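PDB 3LXQ: uncharacterized protein VP1736 from Vibrio parahaemolyticus, which is of unknown function but carries a sulfatase-family domain with the alpha/beta fold of the alkaline phosphatase superfamily. Local coordinates for residues 177-182 and 228-233; 222-227 and 245-250. All blocks are in the same frame, centred on the assembly; numbering follows the deposited sequence.

How the interactions relate
From the N terminus, strand 175-180 comes first, then helix 220-234, then strand 241-246. Interaction 1 closes a loop of 45 residues when 228-233, on the later part of the helix, packs against 177-182. Interaction 2 closes a shorter loop of 17 residues by bringing 245-250 back to 222-227, earlier on the same helix. Because the segments alternate along the chain, the two closures cross. Both tie one helix to one sheet, in which the two strands are parallel neighbours, and Ile179 O lies 3.0 Å from Phe246 N, a probable hydrogen bond. The centres of the two contacts are about 8 Å apart.

Interaction 1: residues 177-182 and 228-233; sequences QFIYGG and DEEFER
This is a buried helix-on-sheet contact in the alpha/beta core of a sulfatase-family domain, where helix 220-234 lies over parallel strand 175-180. The short axes of 177-180 and 228-233 run nearly antiparallel, at 156°, and approach to 10.9 Å, so side chains alone span the gap. Helix 220-234 leads through a short loop into strand 241-246, the parallel neighbour of strand 175-180.

Ile179 supplies the apolar centre. Its CG1 is anti to the carbonyl carbon and its chain is then extended, which carries CD1 outward to the helix. There CD1 meets Glu230 CB at 4.0 Å and comes obliquely to Phe231 CE1 at 4.1 Å. Gln177, two residues earlier on the same side of the strand, holds CG in the crowded position between the backbone N and the carbonyl carbon (chi1 65°), and its otherwise extended chain sets the amide at the edge of the Phe231 ring, the two planes 49° apart. The amide lies nearly coplanar with the Glu230 carboxylate.

The Phe231 ring also meets Phe241 at a small interplanar angle and Tyr294 edge-to-face, which joins the contact to a wider aromatic cluster. Glu230 bends at chi2, so its aliphatic part packs on Ile179 while OE1 turns to Arg233, three residues further along the helix. In that salt bridge Arg233 NH2 lies 2.6 Å from Glu230 OE1, with OE1 in the guanidinium plane but the donor above the carboxylate plane.

Interaction 2: residues 222-227 and 245-250; sequences DLYNKA and VFTSSN
Leu223 opens the contact from the early part of helix 220-234, its CB directed toward the end of strand 241-246. Its CG is anti to the backbone N (chi1 176°), which extends the branch toward the strand. CD2 then settles into the chain where the strand gives way to loop, 3.5 Å from Phe246 O and close to Thr247 CA as well. The same methyl lies 3.8 Å from Val245 CG1. The Leu223 and Val245 side chains slide past each other in opposite directions, so the contact runs along their flanks.

Tyr224 follows, with CG anti to the carbonyl carbon (chi1 -75°). Although its CB leaves the helix obliquely to the strand, the ring reaches across to Thr247, and OH comes to 3.3 Å from Thr247 CG2. The two side chains cross obliquely. Their polar ends find separate partners on and just beyond strand 87-93: Tyr224 OH is hydrogen-bonded to Gln93 NE2, and Thr247 OG1 to Glu94 N. Thr247 thus turns its methyl to the helix and its hydroxyl toward the end of strand 87-93.

One turn after Leu223, Ala227 also points at the strand, where its small CB packs loosely on Val245 CG2 at 4.4 Å. Val245 CG1 is anti to the backbone N (chi1 179°), so its two methyls part: CG1 faces Leu223 and the Tyr224 ring, CG2 faces Ala227.

The whole is largely apolar helix-to-sheet packing in an alpha/beta core. Strand 241-246 runs parallel to both 175-180 and 87-93; Ile179 of the former touches Leu223 and Val245, while helix 271-289 meets Tyr224 through Leu282.

Interaction 1: residues 177-182 and 228-233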
# COMPACT_ATOMS: atom_id res chain seq x y z
N GLN A 177 7.08 -0.02 -14.74
CA GLN A 177 5.84 -0.33 -15.43
C GLN A 177 4.67 -0.50 -14.48
O GLN A 177 4.84 -0.71 -13.29
CB GLN A 177 5.98 -1.59 -16.30
CG GLN A 177 6.25 -2.86 -15.52
CD GLN A 177 6.12 -4.12 -16.36
OE1 GLN A 177 6.15 -4.08 -17.59
NE2 GLN A 177 5.98 -5.26 -15.69
N PHE A 178 3.47 -0.39 -15.05
CA PHE A 178 2.22 -0.62 -14.36
C PHE A 178 1.46 -1.63 -15.20
O PHE A 178 1.29 -1.43 -16.38
CB PHE A 178 1.45 0.70 -14.29
CG PHE A 178 0.04 0.57 -13.79
CD1 PHE A 178 -0.24 -0.04 -12.56
CD2 PHE A 178 -1.01 1.11 -14.52
CE1 PHE A 178 -1.56 -0.14 -12.08
CE2 PHE A 178 -2.33 1.02 -14.06
CZ PHE A 178 -2.60 0.40 -12.83
N ILE A 179 1.05 -2.73 -14.59
CA ILE A 179 0.22 -3.70 -15.30
C ILE A 179 -1.18 -3.70 -14.69
O ILE A 179 -1.34 -3.90 -13.49
CB ILE A 179 0.79 -5.14 -15.29
CG1 ILE A 179 2.26 -5.16 -15.75
CG2 ILE A 179 -0.05 -6.04 -16.21
CD1 ILE A 179 2.92 -6.56 -15.66
N TYR A 180 -2.17 -3.50 -15.55
CA TYR A 180 -3.58 -3.40 -15.18
C TYR A 180 -4.42 -4.18 -16.21
O TYR A 180 -4.03 -4.29 -17.37
CB TYR A 180 -3.97 -1.93 -15.19
CG TYR A 180 -5.31 -1.58 -14.61
CD1 TYR A 180 -5.70 -2.07 -13.37
CD2 TYR A 180 -6.18 -0.72 -15.29
CE1 TYR A 180 -6.93 -1.74 -12.83
CE2 TYR A 180 -7.41 -0.38 -14.76
CZ TYR A 180 -7.78 -0.90 -13.53
OH TYR A 180 -9.00 -0.57 -12.99
N GLY A 181 -5.57 -4.70 -15.78
CA GLY A 181 -6.47 -5.44 -16.65
C GLY A 181 -7.51 -4.63 -17.42
O GLY A 181 -7.98 -5.05 -18.48
N GLY A 182 -7.88 -3.46 -16.88
CA GLY A 182 -8.88 -2.58 -17.47
C GLY A 182 -8.29 -1.38 -18.17
O GLY A 182 -7.21 -1.47 -18.75
N ASP A 228 3.53 -12.51 -15.53
CA ASP A 228 4.50 -13.60 -15.78
C ASP A 228 5.18 -13.52 -17.15
O ASP A 228 6.36 -13.86 -17.29
CB ASP A 228 3.81 -14.96 -15.58
CG ASP A 228 4.70 -16.14 -15.99
OD1 ASP A 228 4.48 -16.64 -17.11
OD2 ASP A 228 5.59 -16.54 -15.22
N GLU A 229 4.42 -13.10 -18.17
CA GLU A 229 4.92 -12.87 -19.53
C GLU A 229 5.89 -11.69 -19.59
O GLU A 229 6.95 -11.77 -20.21
CB GLU A 229 3.76 -12.57 -20.50
CG GLU A 229 3.45 -13.62 -21.55
CD GLU A 229 2.64 -13.06 -22.72
OE1 GLU A 229 1.80 -12.15 -22.51
OE2 GLU A 229 2.86 -13.51 -23.86
N GLU A 230 5.51 -10.60 -18.94
CA GLU A 230 6.27 -9.35 -18.94
C GLU A 230 7.54 -9.47 -18.13
O GLU A 230 8.53 -8.81 -18.42
CB GLU A 230 5.41 -8.22 -18.35
CG GLU A 230 4.48 -7.56 -19.35
CD GLU A 230 5.25 -6.76 -20.40
OE1 GLU A 230 5.45 -7.28 -21.52
OE2 GLU A 230 5.67 -5.62 -20.11
N PHE A 231 7.49 -10.30 -17.09
CA PHE A 231 8.60 -10.43 -16.16
C PHE A 231 9.64 -11.35 -16.77
O PHE A 231 10.82 -11.05 -16.72
CB PHE A 231 8.14 -10.98 -14.80
CG PHE A 231 7.13 -10.10 -14.08
CD1 PHE A 231 7.09 -8.73 -14.30
CD2 PHE A 231 6.24 -10.66 -13.17
CE1 PHE A 231 6.17 -7.94 -13.64
CE2 PHE A 231 5.32 -9.86 -12.49
CZ PHE A 231 5.29 -8.49 -12.74
N GLU A 232 9.19 -12.47 -17.34
CA GLU A 232 10.11 -13.38 -18.04
C GLU A 232 10.72 -12.73 -19.27
O GLU A 232 11.81 -13.12 -19.72
CB GLU A 232 9.42 -14.69 -18.41
CG GLU A 232 10.29 -15.93 -18.14
CD GLU A 232 9.57 -16.95 -17.28
OE1 GLU A 232 8.32 -16.87 -17.13
OE2 GLU A 232 10.25 -17.84 -16.74
N ARG A 233 10.02 -11.73 -19.80
CA ARG A 233 10.51 -10.88 -20.87
C ARG A 233 11.59 -9.94 -20.34
O ARG A 233 12.72 -9.97 -20.82
CB ARG A 233 9.35 -10.08 -21.49
CG ARG A 233 9.70 -9.30 -22.77
CD ARG A 233 10.64 -8.11 -22.48
NE ARG A 233 10.16 -6.82 -22.98
CZ ARG A 233 8.92 -6.37 -22.85
NH1 ARG A 233 8.60 -5.18 -23.33
NH2 ARG A 233 7.99 -7.09 -22.23

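Interaction 2: residues 222-227 and 245-250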
# COMPACT_ATOMS: atom_id res chain seq x y z
N ASP A 222 -5.82 -13.72 -16.28
CA ASP A 222 -5.24 -13.11 -17.50
C ASP A 222 -4.24 -12.02 -17.15
O ASP A 222 -3.18 -11.91 -17.78
CB ASP A 222 -6.33 -12.59 -18.45
CG ASP A 222 -7.25 -13.69 -18.95
OD1 ASP A 222 -6.76 -14.69 -19.54
OD2 ASP A 222 -8.48 -13.55 -18.73
N LEU A 223 -4.58 -11.21 -16.15
CA LEU A 223 -3.65 -10.20 -15.63
C LEU A 223 -2.33 -10.83 -15.20
O LEU A 223 -1.25 -10.35 -15.55
CB LEU A 223 -4.26 -9.49 -14.42
CG LEU A 223 -3.39 -8.45 -13.68
CD1 LEU A 223 -3.24 -7.17 -14.49
CD2 LEU A 223 -4.01 -8.16 -12.33
N TYR A 224 -2.45 -11.92 -14.45
CA TYR A 224 -1.32 -12.61 -13.88
C TYR A 224 -0.52 -13.42 -14.90
O TYR A 224 0.69 -13.61 -14.72
CB TYR A 224 -1.78 -13.51 -12.72
CG TYR A 224 -2.13 -12.79 -11.42
CD1 TYR A 224 -1.33 -11.76 -10.91
CD2 TYR A 224 -3.23 -13.19 -10.66
CE1 TYR A 224 -1.64 -11.13 -9.69
CE2 TYR A 224 -3.55 -12.58 -9.45
CZ TYR A 224 -2.76 -11.56 -8.97
OH TYR A 224 -3.11 -10.98 -7.77
N ASN A 225 -1.17 -13.91 -15.96
CA ASN A 225 -0.43 -14.53 -17.08
C ASN A 225 0.40 -13.46 -17.79
O ASN A 225 1.54 -13.69 -18.17
CB ASN A 225 -1.36 -15.21 -18.10
CG ASN A 225 -2.18 -16.37 -17.51
OD1 ASN A 225 -3.33 -16.58 -17.89
ND2 ASN A 225 -1.58 -17.13 -16.60
N LYS A 226 -0.20 -12.27 -17.93
CA LYS A 226 0.44 -11.14 -18.59
C LYS A 226 1.64 -10.66 -17.80
O LYS A 226 2.65 -10.25 -18.38
CB LYS A 226 -0.55 -9.97 -18.72
CG LYS A 226 -0.06 -8.83 -19.62
CD LYS A 226 0.27 -9.38 -21.01
CE LYS A 226 0.28 -8.31 -22.10
NZ LYS A 226 0.85 -8.88 -23.37
N ALA A 227 1.51 -10.70 -16.48
CA ALA A 227 2.57 -10.29 -15.59
C ALA A 227 3.76 -11.22 -15.81
O ALA A 227 4.82 -10.79 -16.26
CB ALA A 227 2.10 -10.32 -14.15
N VAL A 245 1.35 -4.17 -10.31
CA VAL A 245 0.32 -4.99 -10.92
C VAL A 245 -0.91 -4.88 -10.04
O VAL A 245 -0.84 -5.16 -8.85
CB VAL A 245 0.73 -6.48 -10.97
CG1 VAL A 245 -0.37 -7.31 -11.58
CG2 VAL A 245 2.07 -6.68 -11.72
N PHE A 246 -2.04 -4.49 -10.63
CA PHE A 246 -3.23 -4.14 -9.85
C PHE A 246 -4.43 -4.96 -10.31
O PHE A 246 -4.83 -4.87 -11.47
CB PHE A 246 -3.49 -2.64 -9.98
CG PHE A 246 -4.58 -2.09 -9.07
CD1 PHE A 246 -4.89 -2.71 -7.86
CD2 PHE A 246 -5.26 -0.93 -9.42
CE1 PHE A 246 -5.89 -2.18 -7.01
CE2 PHE A 246 -6.26 -0.38 -8.58
CZ PHE A 246 -6.57 -1.01 -7.38
N THR A 247 -5.00 -5.74 -9.40
CA THR A 247 -6.17 -6.59 -9.73
C THR A 247 -7.43 -5.75 -9.98
O THR A 247 -7.51 -4.61 -9.53
CB THR A 247 -6.46 -7.68 -8.65
OG1 THR A 247 -6.87 -7.08 -7.40
CG2 THR A 247 -5.24 -8.58 -8.43
N SER A 248 -8.39 -6.36 -10.69
CA SER A 248 -9.65 -5.73 -11.14
C SER A 248 -10.89 -6.60 -10.99
O SER A 248 -12.02 -6.08 -10.98
CB SER A 248 -9.55 -5.35 -12.62
OG SER A 248 -8.75 -4.20 -12.79
N SER A 249 -10.72 -7.92 -10.90
CA SER A 249 -11.90 -8.80 -10.87
C SER A 249 -12.86 -8.50 -9.73
O SER A 249 -14.07 -8.55 -9.92
CB SER A 249 -11.53 -10.29 -10.83
OG SER A 249 -11.05 -10.72 -12.08
N ASN A 250 -12.31 -8.22 -8.56
CA ASN A 250 -13.11 -7.94 -7.37
C ASN A 250 -13.74 -6.54 -7.38
O ASN A 250 -13.34 -5.65 -6.62
CB ASN A 250 -12.27 -8.18 -6.11
CG ASN A 250 -13.08 -8.09 -4.85
OD1 ASN A 250 -14.29 -8.25 -4.87
ND2 ASN A 250 -12.41 -7.80 -3.74